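Local coordinates for chromosome replication initiation inhibitor protein (Agrobacterium tumefaciens, PDB 3FD3), which probably acts as a LysR-family, DNA-binding transcription regulator, of which this chain is the C-terminal effector-binding-type part without the helix-turn-helix DNA-binding domain, at residues 83-88 with 99-103; 111-116 with 146-150. All blocks are in the same frame, centred on the assembly; numbering follows the deposited sequence.

Contact 1 of 2, residues 83-88 with 99-103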
# COMPACT_ATOMS: atom_id res chain seq x y z
N PHE A 83 12.78 -18.63 -6.38
CA PHE A 83 11.75 -18.61 -7.42
C PHE A 83 12.32 -18.96 -8.79
O PHE A 83 11.74 -19.76 -9.55
CB PHE A 83 11.01 -17.28 -7.47
CG PHE A 83 9.81 -17.31 -8.34
CD1 PHE A 83 9.91 -17.13 -9.70
CD2 PHE A 83 8.57 -17.58 -7.79
CE1 PHE A 83 8.81 -17.19 -10.49
CE2 PHE A 83 7.48 -17.65 -8.56
CZ PHE A 83 7.58 -17.45 -9.92
N MSE A 84 13.45 -18.33 -9.13
CA MSE A 84 14.09 -18.57 -10.40
C MSE A 84 14.52 -20.04 -10.50
O MSE A 84 14.37 -20.69 -11.56
CB MSE A 84 15.33 -17.66 -10.57
CG MSE A 84 15.10 -16.18 -10.55
SE MSE A 84 13.98 -15.54 -11.99
CE MSE A 84 15.14 -15.97 -13.44
N ALA A 85 15.05 -20.57 -9.41
CA ALA A 85 15.52 -21.95 -9.40
C ALA A 85 14.40 -22.96 -9.61
O ALA A 85 14.58 -23.98 -10.27
CB ALA A 85 16.26 -22.25 -8.10
N ARG A 86 13.25 -22.68 -9.00
CA ARG A 86 12.13 -23.62 -9.03
C ARG A 86 11.38 -23.55 -10.36
O ARG A 86 10.92 -24.57 -10.86
CB ARG A 86 11.18 -23.30 -7.90
CG ARG A 86 11.72 -23.69 -6.52
CD ARG A 86 10.81 -23.20 -5.46
NE ARG A 86 9.54 -23.89 -5.49
CZ ARG A 86 8.35 -23.34 -5.22
NH1 ARG A 86 8.24 -22.02 -5.03
NH2 ARG A 86 7.25 -24.10 -5.27
N HIS A 87 11.28 -22.36 -10.93
CA HIS A 87 10.37 -22.11 -12.06
C HIS A 87 11.03 -21.81 -13.39
O HIS A 87 10.40 -21.98 -14.45
CB HIS A 87 9.44 -20.96 -11.72
CG HIS A 87 8.56 -21.24 -10.56
ND1 HIS A 87 8.75 -20.66 -9.33
CD2 HIS A 87 7.48 -22.06 -10.44
CE1 HIS A 87 7.82 -21.10 -8.50
NE2 HIS A 87 7.04 -21.94 -9.15
N PHE A 88 12.29 -21.38 -13.34
CA PHE A 88 13.03 -21.04 -14.54
C PHE A 88 14.39 -21.74 -14.52
O PHE A 88 15.41 -21.14 -14.86
CB PHE A 88 13.20 -19.50 -14.64
CG PHE A 88 11.89 -18.74 -14.74
CD1 PHE A 88 10.99 -19.01 -15.78
CD2 PHE A 88 11.56 -17.75 -13.82
CE1 PHE A 88 9.78 -18.32 -15.89
CE2 PHE A 88 10.37 -17.06 -13.90
CZ PHE A 88 9.46 -17.33 -14.95
N ARG A 99 3.72 -21.57 -16.82
CA ARG A 99 3.58 -22.33 -15.59
C ARG A 99 4.01 -21.62 -14.29
O ARG A 99 3.60 -22.05 -13.22
CB ARG A 99 4.35 -23.64 -15.71
CG ARG A 99 3.85 -24.50 -16.85
CD ARG A 99 4.66 -25.76 -16.96
NE ARG A 99 4.02 -26.73 -17.85
CZ ARG A 99 3.05 -27.57 -17.48
NH1 ARG A 99 2.55 -27.56 -16.24
NH2 ARG A 99 2.55 -28.43 -18.37
N ALA A 100 4.83 -20.57 -14.37
CA ALA A 100 5.39 -19.91 -13.19
C ALA A 100 4.36 -18.93 -12.63
O ALA A 100 3.76 -18.18 -13.41
CB ALA A 100 6.64 -19.15 -13.57
N PRO A 101 4.16 -18.89 -11.30
CA PRO A 101 3.19 -17.92 -10.76
C PRO A 101 3.65 -16.48 -10.92
O PRO A 101 4.68 -16.08 -10.37
CB PRO A 101 3.11 -18.28 -9.27
CG PRO A 101 3.52 -19.68 -9.21
CD PRO A 101 4.57 -19.86 -10.27
N GLY A 102 2.87 -15.70 -11.65
CA GLY A 102 3.10 -14.27 -11.74
C GLY A 102 2.43 -13.54 -10.59
O GLY A 102 1.65 -14.11 -9.79
N LEU A 103 2.70 -12.24 -10.57
CA LEU A 103 1.98 -11.29 -9.74
C LEU A 103 1.32 -10.26 -10.67
O LEU A 103 1.99 -9.71 -11.56
CB LEU A 103 2.91 -10.57 -8.78
CG LEU A 103 3.76 -11.45 -7.88
CD1 LEU A 103 4.88 -10.64 -7.18
CD2 LEU A 103 2.86 -12.18 -6.84

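Contact 2 of 2, residues 111-116 with 146-150. With CA (calcium ion), chain B.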
# COMPACT_ATOMS: atom_id res chain seq x y z
N LEU A 111 1.41 -4.61 -17.15
CA LEU A 111 2.88 -4.56 -17.12
C LEU A 111 3.59 -5.91 -17.32
O LEU A 111 4.60 -5.99 -18.01
CB LEU A 111 3.38 -3.88 -15.83
CG LEU A 111 2.92 -2.44 -15.56
CD1 LEU A 111 3.78 -1.85 -14.42
CD2 LEU A 111 2.95 -1.54 -16.81
N GLN A 112 3.08 -6.97 -16.71
CA GLN A 112 3.71 -8.27 -16.88
C GLN A 112 3.53 -8.72 -18.33
O GLN A 112 4.46 -9.23 -18.94
CB GLN A 112 3.10 -9.32 -15.96
CG GLN A 112 3.53 -9.18 -14.50
CD GLN A 112 3.00 -7.94 -13.81
OE1 GLN A 112 3.74 -7.26 -13.10
NE2 GLN A 112 1.71 -7.66 -13.97
N ALA A 113 2.33 -8.53 -18.86
CA ALA A 113 2.01 -8.92 -20.24
C ALA A 113 2.90 -8.16 -21.23
O ALA A 113 3.46 -8.73 -22.18
CB ALA A 113 0.53 -8.66 -20.56
N SER A 114 3.04 -6.87 -20.99
CA SER A 114 3.88 -6.01 -21.82
C SER A 114 5.35 -6.44 -21.75
O SER A 114 6.01 -6.55 -22.77
CB SER A 114 3.74 -4.56 -21.37
OG SER A 114 4.50 -3.77 -22.25
N TRP A 115 5.84 -6.70 -20.54
CA TRP A 115 7.21 -7.16 -20.35
C TRP A 115 7.47 -8.46 -21.10
O TRP A 115 8.46 -8.58 -21.81
CB TRP A 115 7.55 -7.32 -18.85
CG TRP A 115 8.94 -7.81 -18.66
CD1 TRP A 115 10.08 -7.05 -18.65
CD2 TRP A 115 9.35 -9.16 -18.53
NE1 TRP A 115 11.18 -7.85 -18.51
CE2 TRP A 115 10.76 -9.15 -18.43
CE3 TRP A 115 8.67 -10.39 -18.50
CZ2 TRP A 115 11.50 -10.32 -18.29
CZ3 TRP A 115 9.41 -11.54 -18.36
CH2 TRP A 115 10.81 -11.50 -18.28
N ILE A 116 6.55 -9.42 -20.98
CA ILE A 116 6.70 -10.69 -21.71
C ILE A 116 6.79 -10.46 -23.23
O ILE A 116 7.67 -11.01 -23.90
CB ILE A 116 5.54 -11.65 -21.43
CG1 ILE A 116 5.59 -12.11 -19.96
CG2 ILE A 116 5.63 -12.86 -22.37
CD1 ILE A 116 4.30 -12.78 -19.47
N GLY A 146 5.99 -15.12 -6.31
CA GLY A 146 5.74 -14.88 -7.72
C GLY A 146 6.78 -13.95 -8.27
O GLY A 146 7.64 -13.46 -7.53
N TRP A 147 6.73 -13.77 -9.58
CA TRP A 147 7.51 -12.74 -10.28
C TRP A 147 6.59 -11.61 -10.73
O TRP A 147 5.42 -11.82 -10.98
CB TRP A 147 8.26 -13.32 -11.47
CG TRP A 147 7.35 -13.67 -12.65
CD1 TRP A 147 6.68 -14.84 -12.85
CD2 TRP A 147 7.00 -12.82 -13.73
NE1 TRP A 147 5.95 -14.78 -14.00
CE2 TRP A 147 6.12 -13.54 -14.56
CE3 TRP A 147 7.35 -11.51 -14.09
CZ2 TRP A 147 5.60 -13.00 -15.74
CZ3 TRP A 147 6.81 -10.97 -15.24
CH2 TRP A 147 5.94 -11.71 -16.05
N GLY A 148 7.13 -10.41 -10.82
CA GLY A 148 6.34 -9.28 -11.29
C GLY A 148 7.17 -8.06 -11.53
O GLY A 148 8.37 -8.05 -11.24
N LEU A 149 6.52 -7.04 -12.09
CA LEU A 149 7.19 -5.77 -12.39
C LEU A 149 7.12 -4.86 -11.17
O LEU A 149 6.03 -4.57 -10.65
CB LEU A 149 6.57 -5.11 -13.61
CG LEU A 149 7.03 -5.60 -14.99
CD1 LEU A 149 8.45 -5.14 -15.29
CD2 LEU A 149 6.97 -7.14 -15.09
N ASN A 150 8.28 -4.44 -10.69
CA ASN A 150 8.37 -3.57 -9.54
C ASN A 150 9.15 -2.30 -9.90
O ASN A 150 10.17 -2.38 -10.61
CB ASN A 150 9.11 -4.28 -8.41
CG ASN A 150 8.34 -5.42 -7.85
OD1 ASN A 150 7.29 -5.22 -7.25
ND2 ASN A 150 8.84 -6.65 -8.04
CA CA B . 3.78 -3.74 -10.38
O HOH W 1 2.79 -4.78 -12.16
O HOH W 2 4.19 -2.38 -8.43

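Contact 1 of 2, residues 83-88 with 99-103
Apolar packing dominates where helix 81-87 and the residue that follows it meet the loop that leads into strand 102-104. Ala100 sits at the middle of it: its CB lies 4.1 Å from Phe83 CZ, 3.6 Å from Phe88 CZ and 3.8 Å from His87 CB, so three residues of segment 83-88 converge on one small methyl group. Such a small side chain lets the backbones come close, with the CA atoms of His87 and Ala100 5.6 Å apart. Phe83 CZ also reaches Pro101, 3.9 Å from its CD and 3.2 Å from its carbonyl O. The one interaction of the CH-pi type sets Pro101 CD over the face of the His87 imidazole, 3.8 Å from the ring centroid, with His87 NE2 3.4 Å from that CD. No hydrogen bond joins the two segments; within 83-88, His87 ND1 donates to Phe83 O at 3.1 Å, which helps orient the imidazole, and Phe88 N donates to Met84 O at 2.8 Å, although Phe88 has already left helical geometry. Its ring is also packed by Leu167 and by Ala96 and Leu97 of helix 94-97, and Pro101 additionally touches Arg1 of the second subunit. The arrangement is plain, mainly apolar packing of a short helix against the entry to a strand, inside the alpha/beta substrate-binding-type domain of LysR regulators, which has the periplasmic-binding-protein fold.

Contact 2 of 2, residues 111-116 with 146-150
One side-chain oxygen links helix 111-116 to a calcium site: Gln112 OE1 accepts a hydrogen bond from Leu149 N at 3.0 Å, nearly straight at 169°, and another, at 2.8 Å, from water 1. That water is a ligand of the calcium ion, 2.3 Å away, while Leu149 O and water 2 each lie 2.4 Å from the calcium, and one further atom from outside the two segments is also a ligand. Leu149 thus uses its NH for the helix and its carbonyl for the ion. The other end of the Gln112 amide, NE2, is held by Asp109. In the alpha/beta architecture of the LysR substrate-binding domain, the axis of 111-116 crosses that of 148-150, in a strand at the end of the main sheet, at 102°, 8.0 Å apart at closest approach. Leu149 packs its CB against Leu111 CB at 4.1 Å and its CD2 against Trp115 CB at 3.8 Å. The Trp147 indole lies alongside Gln112 and Ile116, one turn apart: its CH2 atom is 3.7 Å from Gln112 CB and 3.9 Å from Ile116 CD1, the latter at the ring edge. Trp115 CE3 and Trp147 CZ3 meet obliquely at 3.8 Å, the planes inclined at 54°, and Trp115 NE1 bonds to Thr171 of strand 165-181.

How the contacts relate
The two contacts come in series along the chain, contact 1 closing before contact 2 opens, and their centres are about 12 Å apart on the same side of the chain's centre. Strand 102-104, entered in contact 1, is followed directly by helix 111-120, which provides one half of contact 2. The backbone also joins them: Trp147 N with Pro101 O (3.2 Å) and Leu103 N with Trp147 O (2.8 Å) are probable hydrogen bonds in a parallel pattern, while Phe83 CE2 packs 3.4 Å from Gly146 CA. This pairing beside Trp147 ties the packing of helix 81-87 to helix 111-120 and the calcium ligand Leu149, all within the LysR substrate-binding domain.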